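Local coordinates for protein beta-agarase D (Zobellia galactanivorans, PDB 4ASM) that cleaves the beta-1,4-galactosidic linkages of agarose at random with retention of anomeric configuration, this chain being its family GH16 catalytic domain, at residues D203-W208 with M241-L245; L245-V250 with S298-I303; G100-S104 with S114-T118; W56-N62 with D320-N324. All blocks are in the same frame, centred on the assembly; numbering follows the deposited sequence. Where two conformers were deposited one is given.

In the fold
Contacts 1, 2 and 4 are buried, while contact 3 lies at the surface on a beta hairpin. Contacts 1 and 2 touch, share Leu-245 and both use strand 240-246: contact 1 grips its side chains with a salt bridge and an indole face, contact 2 closes its turn with backbone and serine bonds around a valine. Contact 4 lies across the chain's centre from them, about 26 Å from contact 1 between centres, and spans a chain loop that encloses all the others; a histidine-carboxylate bond and isoleucines carry it. Contact 3 relies on strand pairing and water bridges; it lies on strand 112-125, which the two strands of contact 4 flank as sheet neighbours.

Contact 1 (D203-W208 with M241-L245)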
loop_
_atom_site.group_PDB
_atom_site.type_symbol
_atom_site.label_atom_id
_atom_site.label_comp_id
_atom_site.label_asym_id
_atom_site.label_seq_id
_atom_site.Cartn_x
_atom_site.Cartn_y
_atom_site.Cartn_z
ATOM N N ASP A 203 -14.419 -2.067 -3.875
ATOM C CA ASP A 203 -15.558 -1.173 -3.695
ATOM C C ASP A 203 -15.145 0.240 -4.084
ATOM O O ASP A 203 -13.975 0.644 -3.913
ATOM C CB ASP A 203 -16.174 -1.228 -2.279
ATOM C CG ASP A 203 -15.190 -0.920 -1.161
ATOM O OD1 ASP A 203 -14.154 -1.626 -1.053
ATOM O OD2 ASP A 203 -15.493 -0.019 -0.350
ATOM N N LEU A 204 -16.111 0.998 -4.597
ATOM C CA LEU A 204 -15.880 2.398 -4.951
ATOM C C LEU A 204 -15.215 3.162 -3.791
ATOM O O LEU A 204 -14.253 3.931 -3.992
ATOM C CB LEU A 204 -17.201 3.057 -5.357
ATOM C CG LEU A 204 -17.152 4.571 -5.605
ATOM C CD1 LEU A 204 -16.412 4.908 -6.882
ATOM C CD2 LEU A 204 -18.588 5.150 -5.591
ATOM N N ASN A 205 -15.702 2.939 -2.574
ATOM C CA ASN A 205 -15.205 3.687 -1.412
ATOM C C ASN A 205 -13.747 3.368 -1.045
ATOM O O ASN A 205 -13.128 4.127 -0.300
ATOM C CB ASN A 205 -16.122 3.484 -0.206
ATOM C CG ASN A 205 -17.422 4.279 -0.308
ATOM O OD1 ASN A 205 -17.625 5.106 -1.216
ATOM N ND2 ASN A 205 -18.324 4.038 0.658
ATOM N N SER A 206 -13.191 2.278 -1.590
ATOM C CA SER A 206 -11.783 1.978 -1.295
ATOM C C SER A 206 -10.841 2.928 -2.021
ATOM O O SER A 206 -9.655 3.005 -1.701
ATOM C CB SER A 206 -11.420 0.517 -1.610
ATOM O OG SER A 206 -11.342 0.270 -2.997
ATOM N N TRP A 207 -11.368 3.617 -3.027
ATOM C CA TRP A 207 -10.620 4.656 -3.736
ATOM C C TRP A 207 -11.007 5.970 -3.053
ATOM O O TRP A 207 -11.988 6.633 -3.425
ATOM C CB TRP A 207 -10.917 4.596 -5.237
ATOM C CG TRP A 207 -10.369 3.332 -5.816
ATOM C CD1 TRP A 207 -10.998 2.101 -5.874
ATOM C CD2 TRP A 207 -9.064 3.140 -6.374
ATOM N NE1 TRP A 207 -10.161 1.174 -6.441
ATOM C CE2 TRP A 207 -8.971 1.778 -6.757
ATOM C CE3 TRP A 207 -7.962 3.988 -6.600
ATOM C CZ2 TRP A 207 -7.827 1.238 -7.358
ATOM C CZ3 TRP A 207 -6.811 3.445 -7.204
ATOM C CH2 TRP A 207 -6.765 2.083 -7.577
ATOM N N TRP A 208 -10.263 6.307 -2.005
ATOM C CA TRP A 208 -10.648 7.360 -1.095
ATOM C C TRP A 208 -10.195 8.731 -1.586
ATOM O O TRP A 208 -9.089 8.902 -2.110
ATOM C CB TRP A 208 -10.072 7.060 0.299
ATOM C CG TRP A 208 -10.378 8.152 1.240
ATOM C CD1 TRP A 208 -11.545 8.349 1.918
ATOM C CD2 TRP A 208 -9.533 9.259 1.544
ATOM N NE1 TRP A 208 -11.464 9.513 2.654
ATOM C CE2 TRP A 208 -10.242 10.092 2.443
ATOM C CE3 TRP A 208 -8.232 9.627 1.157
ATOM C CZ2 TRP A 208 -9.697 11.276 2.958
ATOM C CZ3 TRP A 208 -7.691 10.801 1.668
ATOM C CH2 TRP A 208 -8.428 11.616 2.556
ATOM N N MET A 241 -9.276 9.605 10.900
ATOM C CA MET A 241 -9.686 8.265 10.513
ATOM C C MET A 241 -10.575 8.376 9.273
ATOM O O MET A 241 -11.534 9.160 9.270
ATOM C CB MET A 241 -10.424 7.538 11.635
ATOM C CG MET A 241 -10.504 6.065 11.341
ATOM S SD MET A 241 -11.340 5.105 12.590
ATOM C CE MET A 241 -10.433 5.526 14.041
ATOM N N VAL A 242 -10.259 7.612 8.225
ATOM C CA VAL A 242 -11.020 7.725 6.971
ATOM C C VAL A 242 -11.704 6.436 6.515
ATOM O O VAL A 242 -12.561 6.474 5.641
ATOM C CB VAL A 242 -10.154 8.280 5.814
ATOM C CG1 VAL A 242 -9.728 9.724 6.104
ATOM C CG2 VAL A 242 -8.929 7.382 5.537
ATOM N N ARG A 243 -11.319 5.297 7.085
ATOM C CA ARG A 243 -11.901 4.022 6.673
ATOM C C ARG A 243 -11.689 2.945 7.732
ATOM O O ARG A 243 -10.656 2.917 8.392
ATOM C CB ARG A 243 -11.288 3.539 5.350
ATOM C CG ARG A 243 -11.988 2.294 4.780
ATOM C CD ARG A 243 -11.745 2.208 3.314
ATOM N NE ARG A 243 -11.857 0.862 2.753
ATOM C CZ ARG A 243 -12.833 0.446 1.944
ATOM N NH1 ARG A 243 -13.852 1.237 1.622
ATOM N NH2 ARG A 243 -12.779 -0.776 1.419
ATOM N N ILE A 244 -12.681 2.072 7.897
ATOM C CA ILE A 244 -12.537 0.880 8.723
ATOM C C ILE A 244 -13.022 -0.312 7.908
ATOM O O ILE A 244 -14.093 -0.238 7.274
ATOM C CB ILE A 244 -13.370 0.940 10.026
ATOM C CG1 ILE A 244 -13.084 2.217 10.816
ATOM C CG2 ILE A 244 -13.067 -0.285 10.916
ATOM C CD1 ILE A 244 -13.934 2.360 12.046
ATOM N N LEU A 245 -12.243 -1.402 7.912
ATOM C CA LEU A 245 -12.709 -2.713 7.454
ATOM C C LEU A 245 -12.823 -3.563 8.693
ATOM O O LEU A 245 -11.871 -3.673 9.480
ATOM C CB LEU A 245 -11.724 -3.379 6.482
ATOM C CG LEU A 245 -12.147 -3.305 5.021
ATOM C CD1 LEU A 245 -12.021 -1.869 4.586
ATOM C CD2 LEU A 245 -11.343 -4.205 4.133
#
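Asp-203 is held at both ends: its backbone O takes two bonds from Ser-206, one from N and one from OG (2.8 Å), while its carboxylate meets Arg-243 across the contact. Arg-243 comes end-on with two nitrogens, NH1 to Asp-203 OD2 at 2.9 Å and NH2 to Asp-203 OD1 at 3.0 Å. Both oxygens use their syn lone pairs, and the two flat groups lie only 21° from coplanar, the NH1 bond staying in the guanidinium plane and the NH2 bond tilting a little from it. With CG anti to the backbone N (chi1 -173°) and the chain extended as far as NE, Arg-243 carries its charge from the strand to Asp-203, just ahead of the 3-10 segment 204-206. One face of the guanidinium is covered by Ser-206, whose CB lies 3.6 Å from Arg-243 NH2; Val-250 and Leu-185 also pack on this arginine. The paired charges thus satisfy each other in a buried place, and the double grip should fix the rotation of both groups. Next along the strand, Val-242 lies over one face of the Trp-208 indole. Its CB sits 4.0 Å from the centroid of the five-membered ring of Trp-208 in a CH-pi contact, and Val-242 CG1 reaches Trp-208 CZ2 at 3.5 Å. Val-242 and Arg-243 can both face this way because together they stand opposite Tyr-235 in a classic beta bulge. Strand 207-208 pairs with strand 183-191 and strand 240-246 with strand 232-237, so the contact joins the two facing sheets of the jelly-roll sandwich characteristic of family GH16.

Contact 2 (L245-V250 with S298-I303)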
loop_
_atom_site.group_PDB
_atom_site.type_symbol
_atom_site.label_atom_id
_atom_site.label_comp_id
_atom_site.label_asym_id
_atom_site.label_seq_id
_atom_site.Cartn_x
_atom_site.Cartn_y
_atom_site.Cartn_z
ATOM N N LEU A 245 -12.243 -1.402 7.912
ATOM C CA LEU A 245 -12.709 -2.713 7.454
ATOM C C LEU A 245 -12.823 -3.563 8.693
ATOM O O LEU A 245 -11.871 -3.673 9.480
ATOM C CB LEU A 245 -11.724 -3.379 6.482
ATOM C CG LEU A 245 -12.147 -3.305 5.021
ATOM C CD1 LEU A 245 -12.021 -1.869 4.586
ATOM C CD2 LEU A 245 -11.343 -4.205 4.133
ATOM N N ASP A 246 -13.991 -4.138 8.918
ATOM C CA ASP A 246 -14.186 -4.930 10.124
ATOM C C ASP A 246 -14.949 -6.186 9.772
ATOM O O ASP A 246 -16.200 -6.210 9.786
ATOM C CB ASP A 246 -14.897 -4.106 11.205
ATOM C CG ASP A 246 -14.922 -4.808 12.552
ATOM O OD1 ASP A 246 -14.966 -6.063 12.572
ATOM O OD2 ASP A 246 -14.897 -4.106 13.604
ATOM N N ASN A 247 -14.174 -7.233 9.469
ATOM C CA ASN A 247 -14.684 -8.583 9.168
ATOM C C ASN A 247 -15.492 -8.674 7.862
ATOM O O ASN A 247 -15.007 -9.215 6.857
ATOM C CB ASN A 247 -15.456 -9.162 10.374
ATOM C CG ASN A 247 -15.791 -10.624 10.209
ATOM O OD1 ASN A 247 -16.938 -11.042 10.433
ATOM N ND2 ASN A 247 -14.814 -11.411 9.810
ATOM N N ASP A 248 -16.724 -8.153 7.873
ATOM C CA ASP A 248 -17.641 -8.279 6.741
ATOM C C ASP A 248 -18.361 -6.966 6.425
ATOM O O ASP A 248 -19.336 -6.953 5.682
ATOM C CB ASP A 248 -18.661 -9.424 6.943
ATOM C CG ASP A 248 -19.430 -9.313 8.241
ATOM O OD1 ASP A 248 -19.262 -8.331 8.981
ATOM O OD2 ASP A 248 -20.204 -10.261 8.529
ATOM N N ALA A 249 -17.831 -5.874 6.983
ATOM C CA ALA A 249 -18.435 -4.550 6.853
ATOM C C ALA A 249 -17.374 -3.484 6.713
ATOM O O ALA A 249 -16.214 -3.673 7.113
ATOM C CB ALA A 249 -19.297 -4.257 8.079
ATOM N N VAL A 250 -17.791 -2.347 6.173
ATOM C CA VAL A 250 -16.882 -1.260 5.858
ATOM C C VAL A 250 -17.530 0.045 6.308
ATOM O O VAL A 250 -18.753 0.204 6.240
ATOM C CB VAL A 250 -16.658 -1.194 4.325
ATOM C CG1 VAL A 250 -15.738 -0.093 3.956
ATOM C CG2 VAL A 250 -16.100 -2.532 3.804
ATOM N N SER A 298 -24.390 -8.180 6.867
ATOM C CA SER A 298 -23.483 -8.794 5.906
ATOM C C SER A 298 -23.289 -10.284 6.120
ATOM O O SER A 298 -23.203 -10.769 7.248
ATOM C CB SER A 298 -22.125 -8.104 5.954
ATOM O OG SER A 298 -21.315 -8.661 4.935
ATOM N N ASN A 299 -23.175 -10.990 5.003
ATOM C CA ASN A 299 -22.848 -12.405 5.003
ATOM C C ASN A 299 -21.640 -12.709 4.135
ATOM O O ASN A 299 -21.424 -13.855 3.733
ATOM C CB ASN A 299 -24.043 -13.227 4.515
ATOM C CG ASN A 299 -25.176 -13.257 5.519
ATOM O OD1 ASN A 299 -25.398 -14.272 6.155
ATOM N ND2 ASN A 299 -25.886 -12.135 5.674
ATOM N N ILE A 300 -20.833 -11.687 3.865
ATOM C CA ILE A 300 -19.715 -11.817 2.941
ATOM C C ILE A 300 -18.520 -11.116 3.548
ATOM O O ILE A 300 -18.604 -9.954 3.934
ATOM C CB ILE A 300 -20.041 -11.172 1.575
ATOM C CG1 ILE A 300 -21.209 -11.912 0.912
ATOM C CG2 ILE A 300 -18.795 -11.145 0.662
ATOM C CD1 ILE A 300 -21.867 -11.157 -0.215
ATOM N N SER A 301 -17.390 -11.809 3.631
ATOM C CA SER A 301 -16.187 -11.197 4.183
ATOM C C SER A 301 -15.662 -10.069 3.306
ATOM O O SER A 301 -15.708 -10.155 2.080
ATOM C CB SER A 301 -15.100 -12.259 4.344
ATOM O OG SER A 301 -13.893 -11.685 4.820
ATOM N N VAL A 302 -15.173 -9.013 3.955
ATOM C CA VAL A 302 -14.474 -7.943 3.243
ATOM C C VAL A 302 -12.960 -8.136 3.352
ATOM O O VAL A 302 -12.191 -7.365 2.792
ATOM C CB VAL A 302 -14.883 -6.526 3.743
ATOM C CG1 VAL A 302 -16.345 -6.241 3.407
ATOM C CG2 VAL A 302 -14.619 -6.340 5.232
ATOM N N ILE A 303 -12.544 -9.168 4.086
ATOM C CA ILE A 303 -11.126 -9.546 4.186
ATOM C C ILE A 303 -10.773 -10.593 3.126
ATOM O O ILE A 303 -9.882 -10.382 2.313
ATOM C CB ILE A 303 -10.760 -10.080 5.607
ATOM C CG1 ILE A 303 -11.089 -9.064 6.718
ATOM C CG2 ILE A 303 -9.272 -10.517 5.674
ATOM C CD1 ILE A 303 -10.470 -7.686 6.577
HETATM O O HOH W 1 -13.760 -12.253 7.457
#
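Two torsions set this contact: Ser-298 swings OG opposite its own N (chi1 -175°) toward Asp-248, and a chi1 of -66° sets Val-302 CG1 anti to the carbonyl carbon, which puts CG2 between N and that carbon, against the turn at Asn-247. Ser-298 OG donates to Asp-248 O at 2.7 Å and accepts from Ile-300 N in an ST turn, so one hydroxyl ties its own loop to the other segment. A valine in place of Ser-298 would probably leave Asp-248 O without this donor and Ile-300 N without its acceptor, freeing the loop to shift. Asn-247, at the centre of a classic gamma turn closed from Asp-248 N to Asp-246 O, offers its carbonyl to Val-302 N (2.9 Å, 161° at the hydrogen). Val-302 CG2 packs against the same Asn-247 O at 3.3 Å. The two methyls of Val-302 face different neighbours, CG2 Leu-245 CG at 3.9 Å and CG1 Val-250 CG2 at 3.7 Å, which wedges the valine between the strand entering the turn and the one leaving it. A water lies 2.7 Å from Ser-301 OG and gives a weak bond to Asn-247 O; Ser-301 OG also accepts from Ile-303 N in a second ST turn. The carboxylate of Asp-246 points elsewhere, into salt bridges with Arg-232 and Lys-295. Asn-247 O and Asp-248 O are thus each met by a donor from the loop that follows helix 291-297, with an apolar plug beside them.

Contact 3 (G100-S104 with S114-T118); sequences GATKS and SRPET
Lys-103 leaves its strand beside Glu-117, its CB 3.6 Å from Glu-117 OE1, and its CG stands opposite the backbone N (chi1 176°), starting a fully extended chain. Farther out, Lys-103 CD passes 3.9 Å from the same Glu-117 OE1; both approaches are to one of the two conformers modelled for that glutamate and are less certain for it. CE and NZ then lead away from the hairpin, the side chain resting on Glu-72 and Pro-76 and NZ giving its hydrogen bond to Thr-77 O. The backbones beneath form an antiparallel beta hairpin of strands 102-106 and 112-125, whose connecting loop holds Asn-109 to Thr-111, substrate-binding by similarity. Lys-103 and Arg-115 are its hydrogen-bonded pair: Lys-103 N to Arg-115 O at 2.9 Å, nearly along the C=O axis, and Arg-115 N to Lys-103 O at 3.1 Å. Beyond the non-hydrogen-bonded pair Thr-102 and Pro-116, Glu-117 N reaches Ala-101 O at 3.0 Å from above the carbonyl plane. On the face shared with Lys-103, Arg-115 curls back so that NH1 bonds Ser-114 O at 2.8 Å, while NE and NH2 take the carbonyls of Ala-332 and Glu-333. Ser-104 and Ser-114 occupy the other face, where water does the joining. One water lies 2.7 Å from Thr-102 OG1 and 3.0 Å from Ser-114 OG; a second hydrogen-bonds Ser-114 OG and, weakly, Ser-104 OG.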
loop_
_atom_site.group_PDB
_atom_site.type_symbol
_atom_site.label_atom_id
_atom_site.label_comp_id
_atom_site.label_asym_id
_atom_site.label_seq_id
_atom_site.Cartn_x
_atom_site.Cartn_y
_atom_site.Cartn_z
ATOM N N GLY A 100 15.659 2.343 -24.698
ATOM C CA GLY A 100 15.553 1.068 -25.420
ATOM C C GLY A 100 15.271 -0.160 -24.577
ATOM O O GLY A 100 15.112 -1.261 -25.118
ATOM N N ALA A 101 15.235 -0.000 -23.247
ATOM C CA ALA A 101 14.977 -1.124 -22.355
ATOM C C ALA A 101 13.473 -1.330 -22.274
ATOM O O ALA A 101 12.709 -0.382 -22.044
ATOM C CB ALA A 101 15.572 -0.878 -20.961
ATOM N N THR A 102 13.058 -2.569 -22.472
ATOM C CA THR A 102 11.648 -2.948 -22.412
ATOM C C THR A 102 11.452 -4.167 -21.506
ATOM O O THR A 102 12.414 -4.891 -21.177
ATOM C CB THR A 102 11.082 -3.285 -23.823
ATOM O OG1 THR A 102 11.788 -4.411 -24.348
ATOM C CG2 THR A 102 11.246 -2.111 -24.765
ATOM N N LYS A 103 10.214 -4.398 -21.084
ATOM C CA LYS A 103 9.901 -5.569 -20.275
ATOM C C LYS A 103 8.548 -6.122 -20.659
ATOM O O LYS A 103 7.604 -5.355 -20.875
ATOM C CB LYS A 103 9.951 -5.267 -18.762
ATOM C CG LYS A 103 9.539 -6.453 -17.869
ATOM C CD LYS A 103 9.975 -6.264 -16.434
ATOM C CE LYS A 103 9.598 -7.450 -15.547
ATOM N NZ LYS A 103 10.250 -7.315 -14.217
ATOM N N SER A 104 8.476 -7.453 -20.708
ATOM C CA SER A 104 7.265 -8.192 -21.031
ATOM C C SER A 104 6.554 -8.636 -19.753
ATOM O O SER A 104 7.186 -8.973 -18.735
ATOM C CB SER A 104 7.632 -9.407 -21.887
ATOM O OG SER A 104 6.532 -10.281 -22.024
ATOM N N SER A 114 4.550 -6.022 -24.158
ATOM C CA SER A 114 5.778 -5.306 -23.772
ATOM C C SER A 114 5.565 -3.805 -23.661
ATOM O O SER A 114 4.817 -3.198 -24.438
ATOM C CB SER A 114 6.903 -5.570 -24.780
ATOM O OG SER A 114 7.337 -6.923 -24.733
ATOM N N ARG A 115 6.234 -3.209 -22.679
ATOM C CA ARG A 115 6.218 -1.765 -22.496
ATOM C C ARG A 115 7.625 -1.345 -22.107
ATOM O O ARG A 115 8.428 -2.202 -21.742
ATOM C CB ARG A 115 5.216 -1.365 -21.398
ATOM C CG ARG A 115 3.745 -1.626 -21.708
ATOM C CD ARG A 115 3.241 -0.721 -22.803
ATOM N NE ARG A 115 1.810 -0.937 -23.049
ATOM C CZ ARG A 115 1.279 -1.815 -23.911
ATOM N NH1 ARG A 115 2.034 -2.634 -24.637
ATOM N NH2 ARG A 115 -0.048 -1.881 -24.022
ATOM N N PRO A 116 7.937 -0.036 -22.171
ATOM C CA PRO A 116 9.215 0.425 -21.631
ATOM C C PRO A 116 9.411 -0.014 -20.187
ATOM O O PRO A 116 8.487 0.052 -19.369
ATOM C CB PRO A 116 9.096 1.953 -21.691
ATOM C CG PRO A 116 8.157 2.210 -22.842
ATOM C CD PRO A 116 7.151 1.080 -22.737
ATOM N N GLU A 117 10.616 -0.480 -19.874
ATOM C CA GLU A 117 10.913 -0.931 -18.518
ATOM C C GLU A 117 11.094 0.245 -17.576
ATOM O O GLU A 117 11.772 1.209 -17.893
ATOM C CB GLU A 117 12.172 -1.807 -18.485
ATOM C CG GLU A 117 12.514 -2.285 -17.086
ATOM C CD GLU A 117 13.560 -3.364 -17.064
ATOM O OE1 GLU A 117 13.294 -4.468 -17.583
ATOM O OE2 GLU A 117 14.643 -3.106 -16.503
ATOM N N THR A 118 10.480 0.153 -16.410
ATOM C CA THR A 118 10.610 1.196 -15.396
ATOM C C THR A 118 11.436 0.667 -14.240
ATOM O O THR A 118 11.005 -0.235 -13.508
ATOM C CB THR A 118 9.247 1.660 -14.887
ATOM O OG1 THR A 118 8.500 2.167 -16.005
ATOM C CG2 THR A 118 9.437 2.778 -13.866
HETATM O O HOH W 2 10.241 -6.550 -23.881
HETATM O O HOH W 3 5.995 -9.402 -25.111
#

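Contact 4 (W56-N62 with D320-N324); sequences WYNKYHN and DIIIN
A buried histidine-carboxylate pair, His-61 with Asp-320, fastens the loop after strand 56-57 to strand 320-326, which farther on carries Glu-326, a substrate-binding residue by similarity. His-61 ND1 donates to Asp-320 OD2 at 2.7 Å; the oxygen lies near the imidazole plane and uses its anti lone pair, with the carboxylate turned 83° from the ring. A chi1 of 73° puts His-61 CG between its own N and carbonyl carbon, which brings the ND1 edge to Asp-320. Ile-322 CD1 lies over one face of this ring, 4.3 Å from the centroid of His-61, and also reaches Tyr-60 CE1 at 4.2 Å. Farther along, Trp-56 CH2 meets Ile-323 CD1 at 3.8 Å, while its indole NE1 bonds Asp-33. A water donates both to Asp-320 OD2 (2.7 Å) and to Asn-62 O. Exchanging His-61 for a leucine is likely to leave Asp-320 OD2 and Asp-157 each short of a donor and the loop less firmly placed. With Asp-157 at NE2 and Asp-320 at ND1, the imidazole lies between two carboxylates, which would favour its protonated form, while Arg-128 balances Asp-320 through OD1.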
loop_
_atom_site.group_PDB
_atom_site.type_symbol
_atom_site.label_atom_id
_atom_site.label_comp_id
_atom_site.label_asym_id
_atom_site.label_seq_id
_atom_site.Cartn_x
_atom_site.Cartn_y
_atom_site.Cartn_z
ATOM N N TRP A 56 16.710 -1.432 7.488
ATOM C CA TRP A 56 16.170 -1.773 6.182
ATOM C C TRP A 56 17.202 -2.498 5.351
ATOM O O TRP A 56 18.407 -2.403 5.631
ATOM C CB TRP A 56 15.790 -0.504 5.390
ATOM C CG TRP A 56 14.909 0.461 6.114
ATOM C CD1 TRP A 56 15.307 1.466 6.932
ATOM C CD2 TRP A 56 13.474 0.521 6.071
ATOM N NE1 TRP A 56 14.224 2.154 7.409
ATOM C CE2 TRP A 56 13.081 1.591 6.906
ATOM C CE3 TRP A 56 12.482 -0.214 5.390
ATOM C CZ2 TRP A 56 11.732 1.942 7.107
ATOM C CZ3 TRP A 56 11.143 0.125 5.589
ATOM C CH2 TRP A 56 10.775 1.205 6.440
ATOM N N TYR A 57 16.747 -3.179 4.309
ATOM C CA TYR A 57 17.616 -3.509 3.175
ATOM C C TYR A 57 16.983 -3.042 1.866
ATOM O O TYR A 57 15.751 -2.909 1.761
ATOM C CB TYR A 57 18.049 -4.984 3.136
ATOM C CG TYR A 57 16.950 -6.008 3.237
ATOM C CD1 TYR A 57 16.534 -6.484 4.475
ATOM C CD2 TYR A 57 16.337 -6.522 2.093
ATOM C CE1 TYR A 57 15.533 -7.449 4.574
ATOM C CE2 TYR A 57 15.335 -7.483 2.185
ATOM C CZ TYR A 57 14.938 -7.936 3.424
ATOM O OH TYR A 57 13.934 -8.890 3.506
ATOM N N ASN A 58 17.838 -2.781 0.878
ATOM C CA ASN A 58 17.433 -2.146 -0.374
ATOM C C ASN A 58 16.926 -3.127 -1.423
ATOM O O ASN A 58 17.217 -2.983 -2.628
ATOM C CB ASN A 58 18.555 -1.238 -0.927
ATOM C CG ASN A 58 19.853 -2.000 -1.224
ATOM O OD1 ASN A 58 20.018 -3.166 -0.832
ATOM N ND2 ASN A 58 20.779 -1.337 -1.926
ATOM N N LYS A 59 16.118 -4.091 -0.975
ATOM C CA LYS A 59 15.568 -5.086 -1.871
ATOM C C LYS A 59 14.177 -5.504 -1.403
ATOM O O LYS A 59 13.845 -5.344 -0.240
ATOM C CB LYS A 59 16.529 -6.302 -1.940
ATOM C CG LYS A 59 16.163 -7.373 -2.951
ATOM C CD LYS A 59 17.313 -8.388 -3.021
ATOM C CE LYS A 59 16.970 -9.532 -3.958
ATOM N NZ LYS A 59 18.199 -10.335 -4.281
ATOM N N TYR A 60 13.392 -6.030 -2.339
ATOM C CA TYR A 60 12.145 -6.704 -2.008
ATOM C C TYR A 60 12.407 -7.827 -1.003
ATOM O O TYR A 60 13.500 -8.376 -0.936
ATOM C CB TYR A 60 11.602 -7.275 -3.304
ATOM C CG TYR A 60 10.279 -7.966 -3.256
ATOM C CD1 TYR A 60 9.117 -7.283 -2.858
ATOM C CD2 TYR A 60 10.156 -9.282 -3.676
ATOM C CE1 TYR A 60 7.857 -7.917 -2.878
ATOM C CE2 TYR A 60 8.918 -9.920 -3.676
ATOM C CZ TYR A 60 7.772 -9.236 -3.283
ATOM O OH TYR A 60 6.535 -9.870 -3.295
ATOM N N HIS A 61 11.379 -8.179 -0.240
ATOM C CA HIS A 61 11.555 -8.961 0.991
ATOM C C HIS A 61 12.037 -10.395 0.794
ATOM O O HIS A 61 11.661 -11.073 -0.169
ATOM C CB HIS A 61 10.251 -8.917 1.827
ATOM C CG HIS A 61 9.116 -9.734 1.273
ATOM N ND1 HIS A 61 8.118 -10.223 2.087
ATOM C CD2 HIS A 61 8.830 -10.165 0.020
ATOM C CE1 HIS A 61 7.255 -10.901 1.354
ATOM N NE2 HIS A 61 7.660 -10.883 0.097
ATOM N N ASN A 62 12.877 -10.839 1.726
ATOM C CA ASN A 62 13.364 -12.228 1.692
ATOM C C ASN A 62 12.247 -13.246 1.859
ATOM O O ASN A 62 11.177 -12.964 2.409
ATOM C CB ASN A 62 14.411 -12.470 2.788
ATOM C CG ASN A 62 15.707 -11.717 2.560
ATOM O OD1 ASN A 62 16.095 -11.423 1.437
ATOM N ND2 ASN A 62 16.392 -11.409 3.660
ATOM N N ASP A 320 6.240 -8.157 6.660
ATOM C CA ASP A 320 7.318 -7.225 6.358
ATOM C C ASP A 320 6.765 -5.880 5.933
ATOM O O ASP A 320 5.817 -5.810 5.144
ATOM C CB ASP A 320 8.160 -7.759 5.196
ATOM C CG ASP A 320 8.810 -9.100 5.516
ATOM O OD1 ASP A 320 9.436 -9.202 6.594
ATOM O OD2 ASP A 320 8.704 -10.025 4.691
ATOM N N ILE A 321 7.395 -4.809 6.416
ATOM C CA ILE A 321 7.092 -3.452 5.924
ATOM C C ILE A 321 7.907 -3.221 4.660
ATOM O O ILE A 321 9.141 -3.368 4.677
ATOM C CB ILE A 321 7.460 -2.348 6.933
ATOM C CG1 ILE A 321 6.753 -2.551 8.264
ATOM C CG2 ILE A 321 7.110 -0.967 6.347
ATOM C CD1 ILE A 321 7.383 -1.750 9.412
ATOM N N ILE A 322 7.211 -2.876 3.579
ATOM C CA ILE A 322 7.833 -2.620 2.284
ATOM C C ILE A 322 7.454 -1.219 1.807
ATOM O O ILE A 322 6.301 -0.781 1.930
ATOM C CB ILE A 322 7.378 -3.666 1.236
ATOM C CG1 ILE A 322 7.781 -5.088 1.714
ATOM C CG2 ILE A 322 7.959 -3.339 -0.133
ATOM C CD1 ILE A 322 7.240 -6.228 0.888
ATOM N N ILE A 323 8.441 -0.487 1.304
ATOM C CA ILE A 323 8.162 0.792 0.654
ATOM C C ILE A 323 8.731 0.691 -0.731
ATOM O O ILE A 323 9.871 0.246 -0.908
ATOM C CB ILE A 323 8.775 1.984 1.426
ATOM C CG1 ILE A 323 8.212 2.018 2.845
ATOM C CG2 ILE A 323 8.474 3.293 0.662
ATOM C CD1 ILE A 323 8.847 3.089 3.724
ATOM N N ASN A 324 7.955 1.086 -1.739
ATOM C CA ASN A 324 8.458 1.000 -3.107
ATOM C C ASN A 324 7.723 1.903 -4.084
ATOM O O ASN A 324 6.770 2.584 -3.715
ATOM C CB ASN A 324 8.492 -0.466 -3.628
ATOM C CG ASN A 324 7.115 -1.009 -4.033
ATOM O OD1 ASN A 324 6.178 -0.258 -4.262
ATOM N ND2 ASN A 324 7.013 -2.325 -4.163
HETATM O O HOH W 4 10.976 -11.449 4.770
#